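Protein pelota homolog (Archaeoglobus fulgidus, PDB 3OBY) probably recognises stalled ribosomes and helps release them, and may cleave the stalled mRNA as a metal-dependent endoribonuclease. Local coordinates at residues H277-E290 / E307-T320. Sequence-based numbering, arbitrary orientation.
Sequences HNYRAIEVLLVADE and EVEESGGKVVIMST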
loop_
_atom_site.group_PDB
_atom_site.type_symbol
_atom_site.label_atom_id
_atom_site.label_comp_id
_atom_site.label_asym_id
_atom_site.label_seq_id
_atom_site.Cartn_x
_atom_site.Cartn_y
_atom_site.Cartn_z
ATOM N N HIS A 277 5.455 24.397 10.281
ATOM C CA HIS A 277 6.619 23.571 10.556
ATOM C C HIS A 277 7.622 24.288 11.439
ATOM O O HIS A 277 8.343 23.651 12.202
ATOM C CB HIS A 277 7.296 23.153 9.247
ATOM C CG HIS A 277 8.424 22.181 9.428
ATOM N ND1 HIS A 277 8.258 20.950 10.024
ATOM C CD2 HIS A 277 9.734 22.261 9.090
ATOM C CE1 HIS A 277 9.416 20.312 10.045
ATOM N NE2 HIS A 277 10.327 21.087 9.486
ATOM N N ASN A 278 7.673 25.612 11.335
ATOM C CA ASN A 278 8.606 26.396 12.140
ATOM C C ASN A 278 8.355 26.180 13.628
ATOM O O ASN A 278 9.242 26.371 14.456
ATOM C CB ASN A 278 8.485 27.881 11.799
ATOM C CG ASN A 278 9.312 28.762 12.716
ATOM O OD1 ASN A 278 8.868 29.145 13.801
ATOM N ND2 ASN A 278 10.528 29.077 12.293
ATOM N N TYR A 279 7.136 25.772 13.955
ATOM C CA TYR A 279 6.763 25.516 15.336
ATOM C C TYR A 279 6.576 24.016 15.555
ATOM O O TYR A 279 6.075 23.587 16.595
ATOM C CB TYR A 279 5.465 26.262 15.672
ATOM C CG TYR A 279 5.567 27.763 15.517
ATOM C CD1 TYR A 279 6.373 28.521 16.370
ATOM C CD2 TYR A 279 4.865 28.428 14.516
ATOM C CE1 TYR A 279 6.473 29.899 16.229
ATOM C CE2 TYR A 279 4.958 29.807 14.366
ATOM C CZ TYR A 279 5.762 30.537 15.226
ATOM O OH TYR A 279 5.855 31.906 15.090
ATOM N N ARG A 280 6.985 23.224 14.568
ATOM C CA ARG A 280 6.851 21.773 14.635
ATOM C C ARG A 280 5.433 21.377 15.057
ATOM O O ARG A 280 5.229 20.499 15.904
ATOM C CB ARG A 280 7.888 21.188 15.598
ATOM C CG ARG A 280 9.332 21.350 15.117
ATOM C CD ARG A 280 9.604 20.550 13.844
ATOM N NE ARG A 280 11.004 20.622 13.428
ATOM C CZ ARG A 280 11.527 21.596 12.690
ATOM N NH1 ARG A 280 12.815 21.568 12.376
ATOM N NH2 ARG A 280 10.766 22.587 12.248
ATOM N N ALA A 281 4.458 22.039 14.440
ATOM C CA ALA A 281 3.049 21.799 14.711
ATOM C C ALA A 281 2.451 20.772 13.761
ATOM O O ALA A 281 1.244 20.548 13.770
ATOM C CB ALA A 281 2.284 23.093 14.591
ATOM N N ILE A 282 3.287 20.140 12.946
ATOM C CA ILE A 282 2.773 19.166 11.996
ATOM C C ILE A 282 2.658 17.755 12.540
ATOM O O ILE A 282 3.651 17.111 12.869
ATOM C CB ILE A 282 3.609 19.134 10.695
ATOM C CG1 ILE A 282 3.353 20.397 9.878
ATOM C CG2 ILE A 282 3.211 17.939 9.848
ATOM C CD1 ILE A 282 3.737 21.684 10.571
ATOM N N GLU A 283 1.416 17.295 12.628
ATOM C CA GLU A 283 1.103 15.958 13.092
ATOM C C GLU A 283 1.140 15.079 11.849
ATOM O O GLU A 283 1.809 14.051 11.819
ATOM C CB GLU A 283 -0.306 15.944 13.687
ATOM C CG GLU A 283 -0.757 14.629 14.296
ATOM C CD GLU A 283 -2.266 14.593 14.524
ATOM O OE1 GLU A 283 -3.010 14.215 13.590
ATOM O OE2 GLU A 283 -2.709 14.959 15.633
ATOM N N VAL A 284 0.419 15.505 10.818
ATOM C CA VAL A 284 0.354 14.745 9.586
ATOM C C VAL A 284 0.583 15.646 8.400
ATOM O O VAL A 284 -0.200 16.556 8.159
ATOM C CB VAL A 284 -1.023 14.079 9.415
ATOM C CG1 VAL A 284 -1.007 13.164 8.207
ATOM C CG2 VAL A 284 -1.390 13.312 10.672
ATOM N N LEU A 285 1.663 15.385 7.661
ATOM C CA LEU A 285 2.009 16.155 6.464
ATOM C C LEU A 285 1.456 15.427 5.246
ATOM O O LEU A 285 1.778 14.263 5.029
ATOM C CB LEU A 285 3.527 16.275 6.319
ATOM C CG LEU A 285 3.996 17.088 5.104
ATOM C CD1 LEU A 285 3.660 18.564 5.309
ATOM C CD2 LEU A 285 5.492 16.921 4.907
ATOM N N LEU A 286 0.618 16.105 4.464
ATOM C CA LEU A 286 0.036 15.506 3.263
ATOM C C LEU A 286 0.678 16.141 2.027
ATOM O O LEU A 286 0.713 17.358 1.907
ATOM C CB LEU A 286 -1.474 15.745 3.227
ATOM C CG LEU A 286 -2.318 15.349 4.435
ATOM C CD1 LEU A 286 -3.772 15.678 4.109
ATOM C CD2 LEU A 286 -2.153 13.866 4.767
ATOM N N VAL A 287 1.179 15.330 1.100
ATOM C CA VAL A 287 1.837 15.893 -0.082
ATOM C C VAL A 287 1.541 15.156 -1.376
ATOM O O VAL A 287 1.443 13.932 -1.397
ATOM C CB VAL A 287 3.384 15.957 0.124
ATOM C CG1 VAL A 287 3.978 14.554 0.141
ATOM C CG2 VAL A 287 4.020 16.815 -0.949
ATOM N N ALA A 288 1.390 15.914 -2.458
ATOM C CA ALA A 288 1.109 15.327 -3.772
ATOM C C ALA A 288 2.423 14.976 -4.460
ATOM O O ALA A 288 3.383 15.751 -4.431
ATOM C CB ALA A 288 0.311 16.297 -4.634
ATOM N N ASP A 289 2.467 13.802 -5.079
ATOM C CA ASP A 289 3.682 13.357 -5.743
ATOM C C ASP A 289 4.214 14.387 -6.734
ATOM O O ASP A 289 5.425 14.619 -6.795
ATOM C CB ASP A 289 3.455 11.992 -6.413
ATOM C CG ASP A 289 2.411 12.032 -7.508
ATOM O OD1 ASP A 289 1.546 12.928 -7.494
ATOM O OD2 ASP A 289 2.449 11.142 -8.382
ATOM N N GLU A 290 3.318 15.025 -7.487
ATOM C CA GLU A 290 3.744 16.033 -8.451
ATOM C C GLU A 290 4.481 17.165 -7.751
ATOM O O GLU A 290 5.453 17.714 -8.276
ATOM C CB GLU A 290 2.551 16.619 -9.197
ATOM C CG GLU A 290 2.071 15.819 -10.384
ATOM C CD GLU A 290 0.907 16.495 -11.087
ATOM O OE1 GLU A 290 0.966 17.737 -11.253
ATOM O OE2 GLU A 290 -0.054 15.788 -11.475
ATOM N N GLU A 307 12.302 16.141 8.520
ATOM C CA GLU A 307 12.102 16.932 9.727
ATOM C C GLU A 307 10.745 16.712 10.376
ATOM O O GLU A 307 10.637 16.699 11.602
ATOM C CB GLU A 307 12.309 18.419 9.432
ATOM C CG GLU A 307 13.774 18.780 9.226
ATOM C CD GLU A 307 14.008 20.259 9.001
ATOM O OE1 GLU A 307 15.186 20.652 8.872
ATOM O OE2 GLU A 307 13.025 21.024 8.951
ATOM N N VAL A 308 9.706 16.536 9.569
ATOM C CA VAL A 308 8.385 16.294 10.133
ATOM C C VAL A 308 8.408 14.989 10.915
ATOM O O VAL A 308 7.946 14.929 12.056
ATOM C CB VAL A 308 7.309 16.203 9.039
ATOM C CG1 VAL A 308 6.040 15.586 9.608
ATOM C CG2 VAL A 308 7.017 17.594 8.482
ATOM N N GLU A 309 8.950 13.944 10.294
ATOM C CA GLU A 309 9.035 12.637 10.934
ATOM C C GLU A 309 9.949 12.702 12.150
ATOM O O GLU A 309 9.586 12.229 13.222
ATOM C CB GLU A 309 9.541 11.573 9.946
ATOM C CG GLU A 309 8.656 11.401 8.706
ATOM C CD GLU A 309 9.025 10.185 7.855
ATOM O OE1 GLU A 309 10.228 9.864 7.733
ATOM O OE2 GLU A 309 8.106 9.562 7.293
ATOM N N GLU A 310 11.128 13.294 11.994
ATOM C CA GLU A 310 12.051 13.409 13.113
ATOM C C GLU A 310 11.377 14.063 14.311
ATOM O O GLU A 310 11.867 13.986 15.430
ATOM C CB GLU A 310 13.278 14.214 12.702
ATOM C CG GLU A 310 14.259 13.411 11.886
ATOM C CD GLU A 310 15.254 14.283 11.163
ATOM O OE1 GLU A 310 15.366 15.472 11.528
ATOM O OE2 GLU A 310 15.925 13.779 10.239
ATOM N N SER A 311 10.244 14.705 14.072
ATOM C CA SER A 311 9.515 15.353 15.149
ATOM C C SER A 311 8.239 14.600 15.485
ATOM O O SER A 311 7.305 15.166 16.050
ATOM C CB SER A 311 9.190 16.804 14.782
ATOM O OG SER A 311 10.316 17.638 14.999
ATOM N N GLY A 312 8.207 13.319 15.128
ATOM C CA GLY A 312 7.045 12.497 15.412
ATOM C C GLY A 312 5.888 12.640 14.442
ATOM O O GLY A 312 4.825 12.055 14.649
ATOM N N GLY A 313 6.087 13.408 13.377
ATOM C CA GLY A 313 5.024 13.595 12.407
ATOM C C GLY A 313 4.957 12.482 11.381
ATOM O O GLY A 313 5.926 11.767 11.174
ATOM N N LYS A 314 3.807 12.327 10.741
ATOM C CA LYS A 314 3.640 11.298 9.728
ATOM C C LYS A 314 3.568 11.947 8.345
ATOM O O LYS A 314 2.942 12.994 8.169
ATOM C CB LYS A 314 2.354 10.503 9.982
ATOM C CG LYS A 314 2.143 9.329 9.030
ATOM C CD LYS A 314 0.733 8.759 9.147
ATOM C CE LYS A 314 0.617 7.375 8.503
ATOM N NZ LYS A 314 1.121 7.335 7.101
ATOM N N VAL A 315 4.217 11.325 7.368
ATOM C CA VAL A 315 4.188 11.839 6.009
ATOM C C VAL A 315 3.261 10.958 5.182
ATOM O O VAL A 315 3.265 9.741 5.323
ATOM C CB VAL A 315 5.592 11.820 5.354
ATOM C CG1 VAL A 315 5.515 12.415 3.950
ATOM C CG2 VAL A 315 6.594 12.587 6.219
ATOM N N VAL A 316 2.460 11.581 4.328
ATOM C CA VAL A 316 1.541 10.851 3.460
ATOM C C VAL A 316 1.690 11.388 2.036
ATOM O O VAL A 316 1.274 12.509 1.739
ATOM C CB VAL A 316 0.075 11.017 3.928
ATOM C CG1 VAL A 316 -0.868 10.432 2.896
ATOM C CG2 VAL A 316 -0.133 10.325 5.279
ATOM N N ILE A 317 2.302 10.590 1.165
ATOM C CA ILE A 317 2.498 11.004 -0.217
ATOM C C ILE A 317 1.419 10.395 -1.092
ATOM O O ILE A 317 1.369 9.177 -1.268
ATOM C CB ILE A 317 3.878 10.570 -0.766
ATOM C CG1 ILE A 317 4.993 11.042 0.163
ATOM C CG2 ILE A 317 4.094 11.172 -2.155
ATOM C CD1 ILE A 317 6.355 10.545 -0.225
ATOM N N MET A 318 0.566 11.253 -1.645
ATOM C CA MET A 318 -0.524 10.811 -2.509
ATOM C C MET A 318 -0.166 11.017 -3.971
ATOM O O MET A 318 0.442 12.015 -4.345
ATOM C CB MET A 318 -1.804 11.581 -2.183
ATOM C CG MET A 318 -2.102 11.731 -0.691
ATOM S SD MET A 318 -3.644 12.616 -0.442
ATOM C CE MET A 318 -3.832 12.509 1.305
ATOM N N SER A 319 -0.546 10.053 -4.795
ATOM C CA SER A 319 -0.281 10.122 -6.220
ATOM C C SER A 319 -1.384 10.854 -6.960
ATOM O O SER A 319 -2.548 10.484 -6.868
ATOM C CB SER A 319 -0.164 8.719 -6.798
ATOM O OG SER A 319 -0.230 8.762 -8.211
ATOM N N THR A 320 -1.016 11.882 -7.710
ATOM C CA THR A 320 -1.999 12.632 -8.479
ATOM C C THR A 320 -2.677 11.765 -9.543
ATOM O O THR A 320 -3.512 12.254 -10.304
ATOM C CB THR A 320 -1.361 13.839 -9.154
ATOM O OG1 THR A 320 -0.234 13.414 -9.933
ATOM C CG2 THR A 320 -0.888 14.834 -8.101
HETATM O O HOH W 1 12.622 18.378 13.233
HETATM O O HOH W 2 6.363 17.087 13.067
#
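Strands 284-288 and 314-318 pair in parallel, with Val-284 beside Lys-314 and Ala-288 beside Met-318. Six backbone hydrogen bonds join them, from Lys-314 N to Glu-283 O at one end (2.9 Å) to Asp-289 N and Met-318 O at the other (2.8 Å).

Apolar contacts lie on both faces. On one, Leu-286 CD2 lies against Val-316 CB (3.7 Å) and also meets Met-318 CE; Tyr-252 of helix 236-262 covers this face. On the other, Val-287 CG1 touches Ile-317 CG1 (3.7 Å). Here Val-308 of helix 301-310 packs one methyl, CG1, on Ile-282 and the other, CG2, on Leu-285.

Polar side chains close both ends. His-277 NE2 donates in its ring plane to the anti lone pair of Glu-307 OE2 (2.8 Å). The same oxygen forms a looser salt bridge with Arg-280 NH1, well out of the guanidinium plane. Water 1 links Arg-280 NE, Glu-307 O and Ser-311 OG. At the far end, Thr-320 N donates to Asp-289 OD1 (2.8 Å) from above the carboxylate plane. With CG between its backbone N and carbonyl carbon (chi1 63°), Asp-289 turns the carboxylate to Thr-320. Thr-320 OG1 also lies 2.8 Å from Glu-290 OE2.

Helices 289-295 and 301-310 connect the two strands, giving the beta-alpha-beta crossover of the mixed sheet in eRF1 domain 3, where 314-318 is an outer strand.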